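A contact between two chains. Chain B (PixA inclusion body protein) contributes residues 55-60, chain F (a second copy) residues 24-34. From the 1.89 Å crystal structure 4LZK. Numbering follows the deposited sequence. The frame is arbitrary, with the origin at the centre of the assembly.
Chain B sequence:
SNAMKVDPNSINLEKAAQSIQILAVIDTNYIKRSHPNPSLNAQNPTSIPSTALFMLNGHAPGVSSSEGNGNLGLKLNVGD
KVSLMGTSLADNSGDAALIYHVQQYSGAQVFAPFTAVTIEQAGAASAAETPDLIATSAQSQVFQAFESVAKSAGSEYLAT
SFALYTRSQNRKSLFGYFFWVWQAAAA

Chain B, residues 55-60: MLNGHA
Chain F, residues 24-34: AVIDTNYIKRS

The contact is a small, mainly van der Waals junction, burying 229 Å² over both sides, in which the end of a chain B strand and the loop after it meet a strand-to-helix turn of chain F, with one water supplying the hydrogen bonds that link them.

Residues 55-57 of chain B are extended (phi/psi near -130/148 at Leu56(B)), and Gly58(B) to Ala60(B) continue as an extended loop. In chain F, strand 24-26 leads through Asp27(F) (-86/87) into helix 28-34. The two segments run in the same general direction: CA atoms lie 8.2 Å apart at Leu56(B) and Val25(F), 6.2 Å at Gly58(B) and Asp27(F), and 7.6 Å at His59(B) and Tyr30(F).

Leu56(B) (m, t) and Val25(F) (t) point toward each other and form the apolar contact, with Leu56(B) CD1 3.6 Å from Val25(F) CB. Of the paired CA atoms, those of Gly58(B) and Asp27(F) are the nearest; the Asp27(F) carboxylate lies against the main chain here, its OD2 3.7 Å from Gly58(B) CA and 3.5 Å from His59(B) N. Asp27(F) (t) also caps the helix, its OD1 accepting from Tyr30(F) N at 3.1 Å, while the helical bond from Ile31(F) N to Asp27(F) O measures 3.1 Å.

His59(B) (m, chi2 -38°) brings its ring edge to Tyr30(F) (t, chi2 -75°), and His59(B) CD2 lies 3.7 Å from Tyr30(F) CE2; the rings are oblique, with planes at 69° and centroids 5.9 Å apart.

No direct hydrogen bond joins the stretches. Instead, water 1 donates to His59(B) O (2.9 Å) and Asp27(F) OD2 (2.8 Å) and accepts from Arg33(F) NH2 (3.0 Å), connecting a backbone carbonyl to the side chains of Asp27(F) and Arg33(F). Arg33(F) NH2 itself stays 4.3 Å from His59(B) O, so the water bridges that gap.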

HETATM    1  N   MSE B  55      -2.966  11.876   7.041  1.00 11.71           N
HETATM    2  CA  MSE B  55      -3.102  11.665   8.486  1.00 11.07           C
HETATM    3  C   MSE B  55      -2.171  10.565   8.952  1.00 11.86           C
HETATM    4  O   MSE B  55      -2.052   9.560   8.317  1.00 12.28           O
HETATM    5  CB  MSE B  55      -4.585  11.311   8.861  1.00 11.62           C
HETATM    6  CG  MSE B  55      -5.511  12.424   8.609  1.00 11.68           C
HETATM    7 SE   MSE B  55      -7.311  12.067   9.198  0.76 15.97          SE
HETATM    8  CE  MSE B  55      -7.136  12.394  11.081  1.00 14.12           C
ATOM      9  N   LEU B  56      -1.561  10.738  10.109  1.00 12.62           N
ATOM     10  CA  LEU B  56      -0.577   9.790  10.643  1.00 13.53           C
ATOM     11  C   LEU B  56      -0.932   9.453  12.068  1.00 14.24           C
ATOM     12  O   LEU B  56      -1.397  10.354  12.830  1.00 15.06           O
ATOM     13  CB  LEU B  56       0.803  10.393  10.636  1.00 14.06           C
ATOM     14  CG  LEU B  56       1.254  10.852   9.234  1.00 17.80           C
ATOM     15  CD1 LEU B  56       2.513  11.580   9.416  1.00 21.10           C
ATOM     16  CD2 LEU B  56       1.488   9.633   8.359  1.00 16.95           C
ATOM     17  N   ASN B  57      -0.643   8.242  12.506  1.00 13.66           N
ATOM     18  CA  ASN B  57      -0.857   7.882  13.927  1.00 14.18           C
ATOM     19  C   ASN B  57       0.244   7.023  14.459  1.00 13.77           C
ATOM     20  O   ASN B  57       0.901   6.353  13.709  1.00 13.57           O
ATOM     21  CB  ASN B  57      -2.161   7.171  14.199  1.00 14.27           C
ATOM     22  CG  ASN B  57      -2.287   5.865  13.431  1.00 15.97           C
ATOM     23  OD1 ASN B  57      -2.605   5.870  12.249  1.00 14.80           O
ATOM     24  ND2 ASN B  57      -2.022   4.733  14.110  1.00 14.88           N
ATOM     25  N   GLY B  58       0.436   7.053  15.754  1.00 14.84           N
ATOM     26  CA  GLY B  58       1.449   6.198  16.390  1.00 17.72           C
ATOM     27  C   GLY B  58       1.001   4.751  16.405  1.00 17.75           C
ATOM     28  O   GLY B  58      -0.211   4.457  16.378  1.00 16.16           O
ATOM     29  N   HIS B  59       1.967   3.860  16.481  1.00 24.61           N
ATOM     30  CA  HIS B  59       1.655   2.433  16.512  1.00 27.52           C
ATOM     31  C   HIS B  59       1.282   1.997  17.928  1.00 23.42           C
ATOM     32  O   HIS B  59       1.695   2.596  18.913  1.00 23.74           O
ATOM     33  CB  HIS B  59       2.814   1.599  15.976  1.00 35.62           C
ATOM     34  CG  HIS B  59       3.156   1.879  14.543  1.00 44.36           C
ATOM     35  ND1 HIS B  59       2.190   2.135  13.580  1.00 54.32           N
ATOM     36  CD2 HIS B  59       4.354   1.939  13.911  1.00 44.61           C
ATOM     37  CE1 HIS B  59       2.787   2.342  12.418  1.00 52.93           C
ATOM     38  NE2 HIS B  59       4.100   2.228  12.591  1.00 50.26           N
ATOM     39  N   ALA B  60       0.459   0.966  18.010  1.00 20.20           N
ATOM     40  CA  ALA B  60       0.020   0.383  19.275  1.00 18.74           C
ATOM     41  C   ALA B  60      -0.649  -0.936  18.963  1.00 17.64           C
ATOM     42  O   ALA B  60      -1.066  -1.145  17.837  1.00 16.96           O
ATOM     43  CB  ALA B  60      -0.926   1.347  19.988  1.00 20.67           C
TER
ATOM     44  N   ALA F  24       8.902  15.381   7.852  1.00 12.42           N
ATOM     45  CA  ALA F  24       9.181  14.101   8.445  1.00 11.98           C
ATOM     46  C   ALA F  24       8.478  14.104   9.732  1.00 13.18           C
ATOM     47  O   ALA F  24       8.627  15.039  10.566  1.00 14.25           O
ATOM     48  CB  ALA F  24      10.671  13.916   8.628  1.00 12.15           C
ATOM     49  N   VAL F  25       7.700  13.069   9.989  1.00 12.42           N
ATOM     50  CA  VAL F  25       6.906  13.026  11.247  1.00 13.59           C
ATOM     51  C   VAL F  25       7.417  11.829  12.026  1.00 14.03           C
ATOM     52  O   VAL F  25       7.345  10.685  11.547  1.00 14.33           O
ATOM     53  CB  VAL F  25       5.396  12.998  10.979  1.00 12.87           C
ATOM     54  CG1 VAL F  25       4.632  12.785  12.292  1.00 15.06           C
ATOM     55  CG2 VAL F  25       4.961  14.229  10.201  1.00 14.08           C
ATOM     56  N   ILE F  26       8.012  12.076  13.182  1.00 15.25           N
ATOM     57  CA  ILE F  26       8.714  11.049  13.908  1.00 17.18           C
ATOM     58  C   ILE F  26       7.967  10.494  15.105  1.00 16.43           C
ATOM     59  O   ILE F  26       7.399  11.232  15.915  1.00 17.04           O
ATOM     60  CB  ILE F  26      10.090  11.599  14.374  1.00 21.58           C
ATOM     61  CG1 ILE F  26      10.920  11.919  13.159  1.00 23.67           C
ATOM     62  CG2 ILE F  26      10.826  10.585  15.249  1.00 21.73           C
ATOM     63  CD1 ILE F  26      11.424  13.306  13.135  1.00 23.73           C
ATOM     64  N   ASP F  27       7.912   9.181  15.217  1.00 15.48           N
ATOM     65  CA  ASP F  27       7.229   8.531  16.403  1.00 17.49           C
ATOM     66  C   ASP F  27       8.209   8.436  17.512  1.00 18.57           C
ATOM     67  O   ASP F  27       8.931   7.458  17.638  1.00 18.64           O
ATOM     68  CB  ASP F  27       6.682   7.120  16.036  1.00 20.41           C
ATOM     69  CG  ASP F  27       5.788   6.523  17.091  1.00 23.83           C
ATOM     70  OD1 ASP F  27       5.816   6.994  18.256  1.00 22.88           O
ATOM     71  OD2 ASP F  27       5.084   5.519  16.743  1.00 26.82           O
ATOM     72  N   THR F  28       8.285   9.501  18.290  1.00 17.29           N
ATOM     73  CA  THR F  28       9.219   9.635  19.351  1.00 19.29           C
ATOM     74  C   THR F  28       9.024   8.578  20.498  1.00 19.50           C
ATOM     75  O   THR F  28       9.969   8.068  20.978  1.00 22.82           O
ATOM     76  CB  THR F  28       9.230  11.075  19.923  1.00 17.12           C
ATOM     77  OG1 THR F  28       7.952  11.426  20.379  1.00 21.88           O
ATOM     78  CG2 THR F  28       9.647  12.048  18.874  1.00 18.39           C
ATOM     79  N   ASN F  29       7.817   8.272  20.856  1.00 21.82           N
ATOM     80  CA  ASN F  29       7.516   7.222  21.860  1.00 24.21           C
ATOM     81  C   ASN F  29       8.049   5.854  21.454  1.00 25.52           C
ATOM     82  O   ASN F  29       8.660   5.146  22.242  1.00 30.11           O
ATOM     83  CB  ASN F  29       6.002   7.123  22.073  1.00 28.71           C
ATOM     84  CG  ASN F  29       5.476   8.155  23.055  1.00 38.34           C
ATOM     85  OD1 ASN F  29       6.248   8.866  23.661  1.00 44.69           O
ATOM     86  ND2 ASN F  29       4.151   8.224  23.220  1.00 42.92           N
ATOM     87  N   TYR F  30       7.718   5.523  20.224  1.00 22.36           N
ATOM     88  CA  TYR F  30       8.302   4.324  19.610  1.00 25.83           C
ATOM     89  C   TYR F  30       9.821   4.386  19.753  1.00 24.39           C
ATOM     90  O   TYR F  30      10.412   3.454  20.208  1.00 21.18           O
ATOM     91  CB  TYR F  30       7.931   4.267  18.142  1.00 28.02           C
ATOM     92  CG  TYR F  30       8.145   2.977  17.369  1.00 37.48           C
ATOM     93  CD1 TYR F  30       9.400   2.557  16.972  1.00 39.60           C
ATOM     94  CD2 TYR F  30       7.028   2.239  16.918  1.00 50.34           C
ATOM     95  CE1 TYR F  30       9.555   1.389  16.240  1.00 46.67           C
ATOM     96  CE2 TYR F  30       7.177   1.074  16.178  1.00 49.68           C
ATOM     97  CZ  TYR F  30       8.445   0.652  15.843  1.00 47.20           C
ATOM     98  OH  TYR F  30       8.599  -0.509  15.111  1.00 49.20           O
ATOM     99  N   ILE F  31      10.528   5.439  19.332  1.00 22.80           N
ATOM    100  CA  ILE F  31      11.972   5.533  19.370  1.00 23.74           C
ATOM    101  C   ILE F  31      12.498   5.404  20.789  1.00 25.19           C
ATOM    102  O   ILE F  31      13.484   4.737  21.033  1.00 27.21           O
ATOM    103  CB  ILE F  31      12.444   6.908  18.851  1.00 25.80           C
ATOM    104  CG1 ILE F  31      12.171   7.073  17.373  1.00 29.14           C
ATOM    105  CG2 ILE F  31      13.914   7.101  19.068  1.00 25.70           C
ATOM    106  CD1 ILE F  31      12.944   6.127  16.540  1.00 31.49           C
ATOM    107  N   LYS F  32      11.858   6.083  21.719  1.00 25.21           N
ATOM    108  CA  LYS F  32      12.292   6.020  23.082  1.00 28.91           C
ATOM    109  C   LYS F  32      12.257   4.544  23.572  1.00 29.26           C
ATOM    110  O   LYS F  32      13.176   4.079  24.202  1.00 32.07           O
ATOM    111  CB  LYS F  32      11.420   6.930  23.962  1.00 29.05           C
ATOM    112  CG  LYS F  32      11.828   8.400  23.870  1.00 32.26           C
ATOM    113  CD  LYS F  32      10.731   9.357  24.276  1.00 37.69           C
ATOM    114  CE  LYS F  32      10.204   9.180  25.685  1.00 40.86           C
ATOM    115  NZ  LYS F  32       9.007  10.062  25.883  1.00 40.16           N
ATOM    116  N   ARG F  33      11.161   3.864  23.311  1.00 31.85           N
ATOM    117  CA  ARG F  33      10.979   2.479  23.691  1.00 31.46           C
ATOM    118  C   ARG F  33      12.031   1.529  23.094  1.00 33.75           C
ATOM    119  O   ARG F  33      12.499   0.629  23.774  1.00 34.47           O
ATOM    120  CB  ARG F  33       9.620   1.986  23.212  1.00 34.69           C
ATOM    121  CG  ARG F  33       8.639   1.674  24.310  1.00 42.43           C
ATOM    122  CD  ARG F  33       7.315   2.386  24.067  1.00 47.01           C
ATOM    123  NE  ARG F  33       6.918   2.270  22.660  1.00 50.41           N
ATOM    124  CZ  ARG F  33       5.811   2.806  22.154  1.00 53.92           C
ATOM    125  NH1 ARG F  33       4.958   3.454  22.945  1.00 58.88           N
ATOM    126  NH2 ARG F  33       5.539   2.675  20.861  1.00 46.70           N
ATOM    127  N   SER F  34      12.312   1.673  21.810  1.00 30.70           N
ATOM    128  CA  SER F  34      13.201   0.789  21.099  1.00 27.22           C
ATOM    129  C   SER F  34      14.674   1.207  21.166  1.00 28.51           C
ATOM    130  O   SER F  34      15.557   0.438  20.808  1.00 27.83           O
ATOM    131  CB  SER F  34      12.755   0.646  19.628  1.00 31.55           C
ATOM    132  OG  SER F  34      12.686   1.917  18.999  1.00 35.72           O
TER
HETATM  133  O   HOH W   1       3.930   4.456  19.103  1.00 39.00           O